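Local coordinates for Serine/threonine protein phosphatase Stp1 (PDB 2PK0) that probably removes phosphate from phosphoserine and phosphothreonine residues of proteins as a magnesium-dependent phosphatase of the PP2C family, at residues V121-I126 against N165-S170. Sequence-based numbering, arbitrary orientation.
Sequences VGDSRI and NIITQS
Ile167 packs on Gly122 and Asp123 by van der Waals contact, its CD1 lying 3.8 Å from Gly122 CA and 3.6 Å from Asp123 OD1. The isoleucine and aspartate side chains cross at about a right angle, and the methyl lies over a face of the carboxylate, nearest OD1. Gly122 suits its place twice over: its backbone angles (phi 114°, psi -152°) would jam a CB against the preceding carbonyl oxygen, and its bare CA accepts the methyl. Val121, compact and branched, turns CG1 anti to its backbone N (chi1 177°), 4.0 Å from Ser170 CA and 4.2 Å from Gln169 CG. Gln169 NE2, at the side-chain end, donates to the backbone carbonyl of Glu178.

No direct hydrogen bond joins the segments. One water bridges them, within hydrogen-bonding distance of Asp123 OD2 (3.1 Å) and accepting from Asn165 ND2 (3.2 Å). That OD2 lies close to the carboxylate of Asp197, a magnesium ligand, and the Asp123 side chain is about 6 Å from a bound magnesium ion, beside the PP2C metal centre.

Residues 122-124 link strand 115-121 of one antiparallel sheet to strand 125-130 of the other; 165-170, between helix 155-159 and strand 180-185, packs alongside.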
loop_
_atom_site.group_PDB
_atom_site.type_symbol
_atom_site.label_atom_id
_atom_site.label_comp_id
_atom_site.label_asym_id
_atom_site.label_seq_id
_atom_site.Cartn_x
_atom_site.Cartn_y
_atom_site.Cartn_z
ATOM N N VAL A 121 -1.534 1.701 -6.993
ATOM C CA VAL A 121 -2.803 1.537 -7.694
ATOM C C VAL A 121 -3.915 1.454 -6.646
ATOM O O VAL A 121 -3.925 0.521 -5.861
ATOM C CB VAL A 121 -2.871 0.179 -8.458
ATOM C CG1 VAL A 121 -4.248 -0.005 -9.129
ATOM C CG2 VAL A 121 -1.783 0.050 -9.487
ATOM N N GLY A 122 -4.845 2.406 -6.621
ATOM C CA GLY A 122 -5.928 2.374 -5.649
ATOM C C GLY A 122 -5.927 3.489 -4.621
ATOM O O GLY A 122 -5.450 4.598 -4.886
ATOM N N ASP A 123 -6.479 3.196 -3.445
ATOM C CA ASP A 123 -6.560 4.171 -2.358
ATOM C C ASP A 123 -5.744 3.766 -1.127
ATOM O O ASP A 123 -5.921 4.304 -0.034
ATOM C CB ASP A 123 -8.019 4.463 -1.968
ATOM C CG ASP A 123 -8.772 3.229 -1.500
ATOM O OD1 ASP A 123 -8.249 2.098 -1.652
ATOM O OD2 ASP A 123 -9.904 3.391 -0.978
ATOM N N SER A 124 -4.856 2.803 -1.307
ATOM C CA SER A 124 -3.855 2.523 -0.298
ATOM C C SER A 124 -2.833 3.666 -0.314
ATOM O O SER A 124 -2.776 4.453 -1.260
ATOM C CB SER A 124 -3.192 1.179 -0.567
ATOM O OG SER A 124 -4.069 0.105 -0.310
ATOM N N ARG A 125 -2.056 3.815 0.744
ATOM C CA ARG A 125 -1.204 4.985 0.826
ATOM C C ARG A 125 0.209 4.667 1.229
ATOM O O ARG A 125 0.480 3.614 1.826
ATOM C CB ARG A 125 -1.771 5.988 1.804
ATOM C CG ARG A 125 -3.111 6.497 1.417
ATOM C CD ARG A 125 -3.348 7.808 2.028
ATOM N NE ARG A 125 -4.636 8.325 1.616
ATOM C CZ ARG A 125 -5.330 9.183 2.341
ATOM N NH1 ARG A 125 -4.834 9.583 3.501
ATOM N NH2 ARG A 125 -6.517 9.607 1.923
ATOM N N ILE A 126 1.104 5.586 0.858
ATOM C CA ILE A 126 2.502 5.565 1.251
ATOM C C ILE A 126 2.877 6.950 1.750
ATOM O O ILE A 126 2.604 7.960 1.076
ATOM C CB ILE A 126 3.413 5.235 0.079
ATOM C CG1 ILE A 126 3.074 3.862 -0.494
ATOM C CG2 ILE A 126 4.869 5.284 0.495
ATOM C CD1 ILE A 126 3.784 3.600 -1.779
ATOM N N ASN A 165 -15.256 7.032 -0.396
ATOM C CA ASN A 165 -14.385 6.943 -1.567
ATOM C C ASN A 165 -14.770 5.820 -2.543
ATOM O O ASN A 165 -14.681 4.638 -2.214
ATOM C CB ASN A 165 -12.903 6.802 -1.149
ATOM C CG ASN A 165 -12.275 8.137 -0.677
ATOM O OD1 ASN A 165 -12.602 9.224 -1.183
ATOM N ND2 ASN A 165 -11.363 8.046 0.293
ATOM N N ILE A 166 -15.218 6.201 -3.735
ATOM C CA ILE A 166 -15.411 5.245 -4.821
ATOM C C ILE A 166 -14.104 5.154 -5.618
ATOM O O ILE A 166 -13.633 6.141 -6.169
ATOM C CB ILE A 166 -16.572 5.647 -5.770
ATOM C CG1 ILE A 166 -17.907 5.721 -5.016
ATOM C CG2 ILE A 166 -16.671 4.672 -6.950
ATOM C CD1 ILE A 166 -18.412 7.147 -4.746
ATOM N N ILE A 167 -13.516 3.969 -5.665
ATOM C CA ILE A 167 -12.227 3.768 -6.319
ATOM C C ILE A 167 -12.345 3.838 -7.856
ATOM O O ILE A 167 -13.351 3.403 -8.437
ATOM C CB ILE A 167 -11.606 2.453 -5.810
ATOM C CG1 ILE A 167 -10.091 2.538 -5.770
ATOM C CG2 ILE A 167 -12.114 1.224 -6.575
ATOM C CD1 ILE A 167 -9.500 1.406 -4.990
ATOM N N THR A 168 -11.356 4.441 -8.510
ATOM C CA THR A 168 -11.428 4.623 -9.963
ATOM C C THR A 168 -10.565 3.652 -10.764
ATOM O O THR A 168 -10.751 3.521 -11.977
ATOM C CB THR A 168 -11.150 6.086 -10.435
ATOM O OG1 THR A 168 -9.832 6.516 -10.052
ATOM C CG2 THR A 168 -12.198 7.028 -9.900
ATOM N N GLN A 169 -9.619 2.994 -10.095
ATOM C CA GLN A 169 -8.942 1.843 -10.696
ATOM C C GLN A 169 -8.468 0.817 -9.679
ATOM O O GLN A 169 -8.194 1.142 -8.537
ATOM C CB GLN A 169 -7.803 2.254 -11.620
ATOM C CG GLN A 169 -6.679 2.951 -10.964
ATOM C CD GLN A 169 -5.573 3.231 -11.940
ATOM O OE1 GLN A 169 -5.513 2.631 -13.017
ATOM N NE2 GLN A 169 -4.692 4.144 -11.582
ATOM N N SER A 170 -8.400 -0.434 -10.102
ATOM C CA SER A 170 -7.940 -1.479 -9.223
ATOM C C SER A 170 -7.347 -2.528 -10.117
ATOM O O SER A 170 -7.629 -2.550 -11.302
ATOM C CB SER A 170 -9.104 -2.092 -8.458
ATOM O OG SER A 170 -9.993 -2.748 -9.349
HETATM O O HOH W 1 -10.660 5.120 1.516
#